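Side-chain contacts in response regulator aspartate phosphatase H (Bacillus subtilis, PDB 3Q15), which dephosphorylates the sporulation phosphotransferase Spo0F and also acts on the competence regulator ComA, so helping to separate competence and sporulation in time: residues E149-H153 / M154-H158; V159-Y162 / H163-Q166; H62-M65 / L66-E70; F26-P29 / D30-L34. One frame throughout, in Å; residues are numbered along the deposited sequence.

Interaction 1: residues E149-H153 / M154-H158; sequences EAYYH and MKQTH
Q156 N donates to Y151 O across 2.8 Å, reaching back five residues; together with K155 N to Y152 O it makes the Schellman motif that closes helix 137-153. K155 turns the chain with a positive phi of 58°, and Q156 then takes the N-cap position of helix 157-172, consistent with the turn between the paired helices of the predicted second TPR repeat. The two bonds differ in character. Q156 N comes in only moderately tilted from the carbonyl plane of Y151, whereas K155 N sits above that of Y152, 67° out of it. M154 N still makes an ordinary helical bond, 2.8 Å from A150 O and in the carbonyl plane.

On the buried side M154 and Y151 lie alongside, pointing the same way. M154 keeps CG beside its own backbone N (chi1 -74°), and the bend at chi3 brings its CE to 4.0 Å from Y151 CD1. M154 SD lies obliquely off the ring in a Met-aromatic contact, 5.3 Å from the Y151 centroid. With an alanine at M154, a gap beside Y151 is likely to open, and F112 and Y117 of the same chain would lose the side chain they pack on. K155 points away, its NZ in a salt bridge with E373. Beyond the turn, Q156 CB rests 3.8 Å from Y151 CD1.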
loop_
_atom_site.group_PDB
_atom_site.type_symbol
_atom_site.label_atom_id
_atom_site.label_comp_id
_atom_site.label_asym_id
_atom_site.label_seq_id
_atom_site.Cartn_x
_atom_site.Cartn_y
_atom_site.Cartn_z
ATOM N N GLU A 149 -1.160 -5.228 10.127
ATOM C CA GLU A 149 -2.482 -5.171 10.738
ATOM C C GLU A 149 -3.196 -3.882 10.356
ATOM O O GLU A 149 -4.391 -3.885 10.064
ATOM C CB GLU A 149 -2.382 -5.294 12.259
ATOM C CG GLU A 149 -1.877 -6.648 12.726
ATOM C CD GLU A 149 -2.147 -6.901 14.196
ATOM O OE1 GLU A 149 -2.724 -7.966 14.519
ATOM O OE2 GLU A 149 -1.779 -6.039 15.023
ATOM N N ALA A 150 -2.452 -2.780 10.355
ATOM C CA ALA A 150 -3.018 -1.493 9.978
ATOM C C ALA A 150 -3.501 -1.520 8.534
ATOM O O ALA A 150 -4.637 -1.154 8.253
ATOM C CB ALA A 150 -2.011 -0.377 10.191
ATOM N N TYR A 151 -2.643 -1.961 7.618
ATOM C CA TYR A 151 -3.033 -2.034 6.213
ATOM C C TYR A 151 -4.245 -2.943 6.015
ATOM O O TYR A 151 -5.091 -2.686 5.158
ATOM C CB TYR A 151 -1.865 -2.498 5.337
ATOM C CG TYR A 151 -0.896 -1.394 4.976
ATOM C CD1 TYR A 151 -1.282 -0.360 4.137
ATOM C CD2 TYR A 151 0.406 -1.391 5.463
ATOM C CE1 TYR A 151 -0.406 0.654 3.799
ATOM C CE2 TYR A 151 1.297 -0.377 5.130
ATOM C CZ TYR A 151 0.884 0.639 4.297
ATOM O OH TYR A 151 1.756 1.644 3.960
ATOM N N TYR A 152 -4.326 -4.008 6.807
ATOM C CA TYR A 152 -5.487 -4.890 6.756
ATOM C C TYR A 152 -6.764 -4.145 7.139
ATOM O O TYR A 152 -7.767 -4.223 6.432
ATOM C CB TYR A 152 -5.291 -6.115 7.655
ATOM C CG TYR A 152 -6.564 -6.892 7.902
ATOM C CD1 TYR A 152 -7.120 -7.688 6.908
ATOM C CD2 TYR A 152 -7.211 -6.827 9.130
ATOM C CE1 TYR A 152 -8.286 -8.400 7.129
ATOM C CE2 TYR A 152 -8.380 -7.537 9.362
ATOM C CZ TYR A 152 -8.909 -8.320 8.358
ATOM O OH TYR A 152 -10.066 -9.025 8.586
ATOM N N HIS A 153 -6.723 -3.426 8.260
ATOM C CA HIS A 153 -7.867 -2.633 8.703
ATOM C C HIS A 153 -8.195 -1.563 7.666
ATOM O O HIS A 153 -9.355 -1.196 7.480
ATOM C CB HIS A 153 -7.589 -1.992 10.065
ATOM C CG HIS A 153 -8.759 -1.246 10.639
ATOM N ND1 HIS A 153 -9.770 -1.871 11.338
ATOM C CD2 HIS A 153 -9.069 0.072 10.626
ATOM C CE1 HIS A 153 -10.657 -0.970 11.727
ATOM N NE2 HIS A 153 -10.255 0.217 11.309
ATOM N N MET A 154 -7.163 -1.071 6.990
ATOM C CA MET A 154 -7.327 -0.084 5.929
ATOM C C MET A 154 -7.793 -0.726 4.623
ATOM O O MET A 154 -7.939 -0.047 3.606
ATOM C CB MET A 154 -6.010 0.657 5.690
ATOM C CG MET A 154 -5.654 1.675 6.764
ATOM S SD MET A 154 -4.030 2.429 6.531
ATOM C CE MET A 154 -3.977 2.565 4.749
ATOM N N LYS A 155 -8.009 -2.037 4.652
ATOM C CA LYS A 155 -8.440 -2.767 3.466
ATOM C C LYS A 155 -7.464 -2.612 2.303
ATOM O O LYS A 155 -7.853 -2.714 1.140
ATOM C CB LYS A 155 -9.854 -2.351 3.039
ATOM C CG LYS A 155 -10.961 -2.952 3.889
ATOM C CD LYS A 155 -11.776 -1.871 4.580
ATOM C CE LYS A 155 -13.001 -2.451 5.269
ATOM N NZ LYS A 155 -13.860 -1.391 5.870
ATOM N N GLN A 156 -6.200 -2.358 2.621
ATOM C CA GLN A 156 -5.141 -2.402 1.624
ATOM C C GLN A 156 -4.505 -3.777 1.769
ATOM O O GLN A 156 -3.389 -3.920 2.267
ATOM C CB GLN A 156 -4.115 -1.290 1.861
ATOM C CG GLN A 156 -4.718 0.102 2.077
ATOM C CD GLN A 156 -5.512 0.593 0.881
ATOM O OE1 GLN A 156 -6.709 0.338 0.773
ATOM N NE2 GLN A 156 -4.846 1.297 -0.026
ATOM N N THR A 157 -5.252 -4.784 1.337
ATOM C CA THR A 157 -4.958 -6.176 1.647
ATOM C C THR A 157 -3.698 -6.712 0.965
ATOM O O THR A 157 -3.001 -7.552 1.531
ATOM C CB THR A 157 -6.174 -7.074 1.312
ATOM O OG1 THR A 157 -7.362 -6.504 1.882
ATOM C CG2 THR A 157 -5.975 -8.493 1.854
ATOM N N HIS A 158 -3.404 -6.234 -0.243
ATOM C CA HIS A 158 -2.184 -6.643 -0.944
ATOM C C HIS A 158 -0.947 -6.138 -0.218
ATOM O O HIS A 158 0.034 -6.866 -0.044
ATOM C CB HIS A 158 -2.172 -6.124 -2.381
ATOM C CG HIS A 158 -3.138 -6.822 -3.282
ATOM N ND1 HIS A 158 -3.233 -8.194 -3.346
ATOM C CD2 HIS A 158 -4.051 -6.341 -4.160
ATOM C CE1 HIS A 158 -4.165 -8.530 -4.222
ATOM N NE2 HIS A 158 -4.676 -7.422 -4.729
#

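Interaction 2: residues V159-Y162 / H163-Q166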
loop_
_atom_site.group_PDB
_atom_site.type_symbol
_atom_site.label_atom_id
_atom_site.label_comp_id
_atom_site.label_asym_id
_atom_site.label_seq_id
_atom_site.Cartn_x
_atom_site.Cartn_y
_atom_site.Cartn_z
ATOM N N VAL A 159 -0.999 -4.877 0.195
ATOM C CA VAL A 159 0.102 -4.261 0.919
ATOM C C VAL A 159 0.246 -4.917 2.282
ATOM O O VAL A 159 1.354 -5.108 2.773
ATOM C CB VAL A 159 -0.122 -2.746 1.096
ATOM C CG1 VAL A 159 1.020 -2.128 1.892
ATOM C CG2 VAL A 159 -0.253 -2.079 -0.263
ATOM N N SER A 160 -0.884 -5.269 2.884
ATOM C CA SER A 160 -0.872 -5.968 4.158
ATOM C C SER A 160 -0.135 -7.292 4.021
ATOM O O SER A 160 0.690 -7.647 4.863
ATOM C CB SER A 160 -2.301 -6.220 4.635
ATOM O OG SER A 160 -2.312 -6.902 5.878
ATOM N N MET A 161 -0.445 -8.023 2.953
ATOM C CA MET A 161 0.169 -9.317 2.704
ATOM C C MET A 161 1.674 -9.163 2.509
ATOM O O MET A 161 2.465 -9.933 3.050
ATOM C CB MET A 161 -0.455 -9.993 1.481
ATOM C CG MET A 161 -0.070 -11.459 1.345
ATOM S SD MET A 161 -0.865 -12.486 2.596
ATOM C CE MET A 161 -2.459 -12.783 1.842
ATOM N N TYR A 162 2.064 -8.156 1.735
ATOM C CA TYR A 162 3.475 -7.864 1.527
ATOM C C TYR A 162 4.193 -7.754 2.862
ATOM O O TYR A 162 5.178 -8.445 3.105
ATOM C CB TYR A 162 3.642 -6.570 0.735
ATOM C CG TYR A 162 5.047 -6.015 0.762
ATOM C CD1 TYR A 162 6.022 -6.488 -0.106
ATOM C CD2 TYR A 162 5.396 -5.012 1.654
ATOM C CE1 TYR A 162 7.309 -5.979 -0.083
ATOM C CE2 TYR A 162 6.674 -4.497 1.683
ATOM C CZ TYR A 162 7.627 -4.984 0.812
ATOM O OH TYR A 162 8.906 -4.474 0.837
ATOM N N HIS A 163 3.679 -6.893 3.736
ATOM C CA HIS A 163 4.311 -6.667 5.030
ATOM C C HIS A 163 4.267 -7.875 5.958
ATOM O O HIS A 163 5.260 -8.195 6.604
ATOM C CB HIS A 163 3.711 -5.443 5.721
ATOM C CG HIS A 163 4.220 -4.148 5.177
ATOM N ND1 HIS A 163 5.478 -3.662 5.466
ATOM C CD2 HIS A 163 3.650 -3.244 4.343
ATOM C CE1 HIS A 163 5.659 -2.513 4.839
ATOM N NE2 HIS A 163 4.562 -2.236 4.153
ATOM N N ILE A 164 3.121 -8.543 6.031
ATOM C CA ILE A 164 2.984 -9.662 6.956
ATOM C C ILE A 164 3.882 -10.833 6.558
ATOM O O ILE A 164 4.319 -11.609 7.409
ATOM C CB ILE A 164 1.520 -10.141 7.077
ATOM C CG1 ILE A 164 1.338 -10.963 8.352
ATOM C CG2 ILE A 164 1.101 -10.942 5.843
ATOM C CD1 ILE A 164 1.727 -10.225 9.609
ATOM N N LEU A 165 4.160 -10.955 5.264
ATOM C CA LEU A 165 5.048 -12.008 4.790
ATOM C C LEU A 165 6.498 -11.738 5.184
ATOM O O LEU A 165 7.295 -12.668 5.316
ATOM C CB LEU A 165 4.925 -12.194 3.276
ATOM C CG LEU A 165 3.636 -12.842 2.757
ATOM C CD1 LEU A 165 3.647 -12.890 1.235
ATOM C CD2 LEU A 165 3.457 -14.240 3.337
ATOM N N GLN A 166 6.839 -10.466 5.373
ATOM C CA GLN A 166 8.180 -10.113 5.840
ATOM C C GLN A 166 8.310 -10.381 7.334
ATOM O O GLN A 166 9.363 -10.806 7.809
ATOM C CB GLN A 166 8.499 -8.649 5.543
ATOM C CG GLN A 166 8.580 -8.322 4.066
ATOM C CD GLN A 166 9.135 -6.938 3.812
ATOM O OE1 GLN A 166 8.396 -6.017 3.470
ATOM N NE2 GLN A 166 10.445 -6.783 3.975
#
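Y162 turns an edge of its ring onto the face of H163 in a T-shaped stack, with centroids 4.9 Å apart and planes at 85°. Its CD2 stands over the middle of the imidazole, placed there because CG lies anti to the backbone N (chi1 166°). V159 takes the rim of the same imidazole: its CG1 lies in the ring plane, 3.8 Å from H163 CD2. H163 ND1 is hydrogen-bonded to H144. Q166 belongs to this close-packed part too, bringing OE1 obliquely to CE2 and CZ of Y162, 2.9 Å from CE2, with the amide and ring planes 64° apart. The helical bonds beneath, H163 N to V159 O and I164 N to S160 O, are sound.

Around M161 the contact is looser. M161 CG meets L165 CD1 at 4.0 Å, M161 SD stays 4.1 Å from I164 CG2, and Q166 N reaches Y162 O only weakly, at 3.5 Å.

Helix 157-172 is held between its neighbours: V159, S160, I164 and Q166 touch helix 137-153, M161 and I164 lean on helix 178-194, and M161, Y162 and L165 also meet V118, G122 and Y378 of the second subunit.

Interaction 3: residues H62-M65 / L66-E70; sequences HQLM and LDYLE
Q63 and D67, one helical turn apart, slant across each other with the amide and carboxylate planes 56° apart. Q63 NE2 donates to D67 OD1 at 3.0 Å, approaching from above the carboxylate plane, 35° out of it, while the acceptor is itself slightly tilted from the amide plane. The bend of Q63 at chi2 (61°) folds the amide forward along the helix to make this bond. L66 crosses Q63 at about a right angle and sets its CD1 3.7 Å from Q63 OE1. The same L66 methyl meets the H62 ring obliquely, 3.9 Å from H62 CD2; that imidazole has its polar partners elsewhere, NE2 on E32 and ND1 on W19.

Y68 lies edge-on to the carbonyl of L64, whose O is in the ring plane and 3.0 Å from Y68 CD2. Above this the backbone is giving up its regular pattern: Y68 N bonds weakly to L64 O and also reaches M65 O at 3.3 Å, coming from above the carbonyl plane. M65 and L69 cross obliquely, M65 CG 4.0 Å from L69 CD1, and both also touch F26.

H62 and M65 pack on helices 9-24 and 28-41, and L69 reaches V28. What results is the C-terminal end of helix 49-67, the third helix of the N-terminal three-helix bundle, where the i to i+4 pattern gives way.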
loop_
_atom_site.group_PDB
_atom_site.type_symbol
_atom_site.label_atom_id
_atom_site.label_comp_id
_atom_site.label_asym_id
_atom_site.label_seq_id
_atom_site.Cartn_x
_atom_site.Cartn_y
_atom_site.Cartn_z
ATOM N N HIS A 62 15.882 13.454 27.731
ATOM C CA HIS A 62 15.546 14.632 28.522
ATOM C C HIS A 62 16.633 14.938 29.549
ATOM O O HIS A 62 16.953 16.100 29.800
ATOM C CB HIS A 62 14.199 14.440 29.224
ATOM C CG HIS A 62 13.810 15.582 30.111
ATOM N ND1 HIS A 62 13.001 16.615 29.686
ATOM C CD2 HIS A 62 14.119 15.854 31.402
ATOM C CE1 HIS A 62 12.828 17.473 30.677
ATOM N NE2 HIS A 62 13.496 17.035 31.729
ATOM N N GLN A 63 17.194 13.891 30.144
ATOM C CA GLN A 63 18.248 14.059 31.141
ATOM C C GLN A 63 19.543 14.544 30.489
ATOM O O GLN A 63 20.275 15.350 31.062
ATOM C CB GLN A 63 18.488 12.755 31.905
ATOM C CG GLN A 63 19.478 12.887 33.057
ATOM C CD GLN A 63 19.013 13.870 34.119
ATOM O OE1 GLN A 63 17.831 13.914 34.464
ATOM N NE2 GLN A 63 19.940 14.672 34.636
ATOM N N LEU A 64 19.822 14.049 29.288
ATOM C CA LEU A 64 20.971 14.519 28.527
ATOM C C LEU A 64 20.890 16.024 28.308
ATOM O O LEU A 64 21.895 16.723 28.389
ATOM C CB LEU A 64 21.063 13.799 27.178
ATOM C CG LEU A 64 21.613 12.372 27.201
ATOM C CD1 LEU A 64 21.598 11.763 25.809
ATOM C CD2 LEU A 64 23.022 12.352 27.779
ATOM N N MET A 65 19.687 16.518 28.028
ATOM C CA MET A 65 19.487 17.948 27.821
ATOM C C MET A 65 19.872 18.742 29.067
ATOM O O MET A 65 20.550 19.765 28.976
ATOM C CB MET A 65 18.038 18.249 27.443
ATOM C CG MET A 65 17.727 19.735 27.399
ATOM S SD MET A 65 15.983 20.068 27.111
ATOM C CE MET A 65 15.251 19.323 28.567
ATOM N N LEU A 66 19.429 18.264 30.225
ATOM C CA LEU A 66 19.768 18.890 31.496
ATOM C C LEU A 66 21.271 18.826 31.766
ATOM O O LEU A 66 21.860 19.787 32.256
ATOM C CB LEU A 66 18.995 18.233 32.644
ATOM C CG LEU A 66 17.467 18.234 32.534
ATOM C CD1 LEU A 66 16.840 17.415 33.651
ATOM C CD2 LEU A 66 16.914 19.656 32.534
ATOM N N ASP A 67 21.891 17.694 31.445
ATOM C CA ASP A 67 23.318 17.515 31.705
ATOM C C ASP A 67 24.191 18.409 30.826
ATOM O O ASP A 67 25.351 18.662 31.151
ATOM C CB ASP A 67 23.731 16.052 31.525
ATOM C CG ASP A 67 23.078 15.126 32.537
ATOM O OD1 ASP A 67 22.577 15.618 33.569
ATOM O OD2 ASP A 67 23.074 13.899 32.299
ATOM N N TYR A 68 23.637 18.879 29.711
ATOM C CA TYR A 68 24.399 19.700 28.774
ATOM C C TYR A 68 24.088 21.189 28.908
ATOM O O TYR A 68 24.603 22.008 28.148
ATOM C CB TYR A 68 24.169 19.237 27.331
ATOM C CG TYR A 68 25.032 18.064 26.913
ATOM C CD1 TYR A 68 26.221 18.264 26.223
ATOM C CD2 TYR A 68 24.661 16.758 27.212
ATOM C CE1 TYR A 68 27.014 17.198 25.840
ATOM C CE2 TYR A 68 25.449 15.686 26.833
ATOM C CZ TYR A 68 26.624 15.912 26.147
ATOM O OH TYR A 68 27.410 14.847 25.767
ATOM N N LEU A 69 23.245 21.532 29.877
ATOM C CA LEU A 69 22.892 22.928 30.121
ATOM C C LEU A 69 23.509 23.445 31.418
ATOM O O LEU A 69 23.320 24.605 31.784
ATOM C CB LEU A 69 21.370 23.109 30.149
ATOM C CG LEU A 69 20.624 22.995 28.816
ATOM C CD1 LEU A 69 19.125 23.117 29.028
ATOM C CD2 LEU A 69 21.112 24.044 27.825
ATOM N N GLU A 70 24.245 22.578 32.110
ATOM C CA GLU A 70 24.905 22.955 33.356
ATOM C C GLU A 70 25.958 24.037 33.129
ATOM O O GLU A 70 26.839 23.890 32.282
ATOM C CB GLU A 70 25.542 21.732 34.022
ATOM C CG GLU A 70 24.538 20.692 34.501
ATOM C CD GLU A 70 25.202 19.468 35.109
ATOM O OE1 GLU A 70 26.427 19.298 34.926
ATOM O OE2 GLU A 70 24.500 18.673 35.771
#

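Interaction 4: residues F26-P29 / D30-L34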
loop_
_atom_site.group_PDB
_atom_site.type_symbol
_atom_site.label_atom_id
_atom_site.label_comp_id
_atom_site.label_asym_id
_atom_site.label_seq_id
_atom_site.Cartn_x
_atom_site.Cartn_y
_atom_site.Cartn_z
ATOM N N PHE A 26 15.858 22.803 23.490
ATOM C CA PHE A 26 16.376 23.083 24.825
ATOM C C PHE A 26 15.490 24.030 25.629
ATOM O O PHE A 26 15.983 24.965 26.261
ATOM C CB PHE A 26 17.797 23.645 24.736
ATOM C CG PHE A 26 18.789 22.687 24.149
ATOM C CD1 PHE A 26 19.566 21.888 24.969
ATOM C CD2 PHE A 26 18.941 22.581 22.777
ATOM C CE1 PHE A 26 20.477 21.002 24.431
ATOM C CE2 PHE A 26 19.854 21.696 22.234
ATOM C CZ PHE A 26 20.622 20.907 23.062
ATOM N N SER A 27 14.184 23.787 25.603
ATOM C CA SER A 27 13.257 24.564 26.415
ATOM C C SER A 27 12.873 23.767 27.652
ATOM O O SER A 27 11.934 22.973 27.620
ATOM C CB SER A 27 12.007 24.930 25.615
ATOM O OG SER A 27 11.181 25.820 26.352
ATOM N N VAL A 28 13.601 23.979 28.742
ATOM C CA VAL A 28 13.398 23.194 29.956
ATOM C C VAL A 28 11.977 23.298 30.530
ATOM O O VAL A 28 11.340 22.276 30.792
ATOM C CB VAL A 28 14.453 23.525 31.036
ATOM C CG1 VAL A 28 14.219 22.693 32.286
ATOM C CG2 VAL A 28 15.851 23.285 30.491
ATOM N N PRO A 29 11.472 24.529 30.722
ATOM C CA PRO A 29 10.119 24.696 31.267
ATOM C C PRO A 29 9.076 23.893 30.492
ATOM O O PRO A 29 8.310 23.141 31.088
ATOM C CB PRO A 29 9.864 26.196 31.099
ATOM C CG PRO A 29 11.219 26.806 31.159
ATOM C CD PRO A 29 12.124 25.824 30.463
ATOM N N ASP A 30 9.051 24.053 29.175
ATOM C CA ASP A 30 8.096 23.330 28.340
ATOM C C ASP A 30 8.304 21.813 28.406
ATOM O O ASP A 30 7.345 21.055 28.571
ATOM C CB ASP A 30 8.175 23.819 26.894
ATOM C CG ASP A 30 7.775 25.275 26.752
ATOM O OD1 ASP A 30 6.722 25.660 27.313
ATOM O OD2 ASP A 30 8.513 26.038 26.092
ATOM N N ALA A 31 9.554 21.377 28.282
ATOM C CA ALA A 31 9.867 19.953 28.350
ATOM C C ALA A 31 9.386 19.338 29.663
ATOM O O ALA A 31 8.867 18.223 29.678
ATOM C CB ALA A 31 11.361 19.719 28.164
ATOM N N GLU A 32 9.552 20.070 30.761
ATOM C CA GLU A 32 9.130 19.579 32.069
ATOM C C GLU A 32 7.611 19.431 32.148
ATOM O O GLU A 32 7.102 18.437 32.667
ATOM C CB GLU A 32 9.641 20.494 33.185
ATOM C CG GLU A 32 11.153 20.469 33.371
ATOM C CD GLU A 32 11.669 19.123 33.859
ATOM O OE1 GLU A 32 10.846 18.249 34.204
ATOM O OE2 GLU A 32 12.903 18.939 33.899
ATOM N N ILE A 33 6.891 20.421 31.634
ATOM C CA ILE A 33 5.435 20.361 31.596
ATOM C C ILE A 33 4.964 19.118 30.845
ATOM O O ILE A 33 4.200 18.308 31.372
ATOM C CB ILE A 33 4.833 21.620 30.936
ATOM C CG1 ILE A 33 5.166 22.864 31.762
ATOM C CG2 ILE A 33 3.325 21.476 30.774
ATOM C CD1 ILE A 33 4.660 24.158 31.158
ATOM N N LEU A 34 5.432 18.966 29.611
ATOM C CA LEU A 34 5.026 17.838 28.783
ATOM C C LEU A 34 5.438 16.497 29.388
ATOM O O LEU A 34 4.679 15.532 29.340
ATOM C CB LEU A 34 5.566 17.995 27.361
ATOM C CG LEU A 34 4.867 19.112 26.579
ATOM C CD1 LEU A 34 5.609 19.440 25.294
ATOM C CD2 LEU A 34 3.419 18.741 26.294
#
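S27 OG donates to D30 OD2 at 2.7 Å, the shortest hydrogen bond between segments 26-29 and 30-34. The hydroxyl stands anti to its own backbone N (chi1 -173°) and meets the carboxylate from above its plane, 35° out of it. S27 occupies the N-cap position, yet its side chain makes no capping bond: OG serves the aspartate, while the backbone N is taken by M22 O in the Schellman motif that ends helix 9-24. Were D30 an alanine, the S27 hydroxyl would probably lose its acceptor and be free to turn, and the first turn would lose a negative charge that is likely to sit well with the helix dipole. A crystal neighbour also touches S27 and D30, so the lattice may influence this pair.

The backbone acceptors are satisfied in order. S27 O receives A31 N at 2.9 Å, nearly in line with the carbonyl bond, and V28 O receives E32 N at 2.8 Å. P29 O takes I33 N at 3.1 Å. P29 itself has no N-H to offer, which is readily tolerated in the first turn, where N-H groups have no acceptor within their own helix. V28 and E32 run alongside, V28 CG1 lying 3.9 Å from E32 CG, and E32 OE2 beyond is satisfied by H62.

Here the chain passes from a Schellman end straight into a new N-cap, the tight helix-to-helix turn joining the first two helices of the N-terminal three-helix bundle.

From the N terminus the contacts come in the order interaction 4, 3, 1 and 2; each closes before the next opens, so none nests in or crosses another. Interaction 4 closes the turn between helices 9-24 and 28-41, and interaction 3 ends helix 49-67 beside it. A probable hydrogen bond from H62 to E32 and the packing of F26 on M65 join helix 49-67 to helix 28-41 and the turn before it. About 38 Å from interaction 4, centre to centre, interaction 1 closes the turn between helices 137-153 and 157-172, and interaction 2 follows along the second. They join where the Y151 and H163 rings lie nearly parallel, and both meet the second subunit.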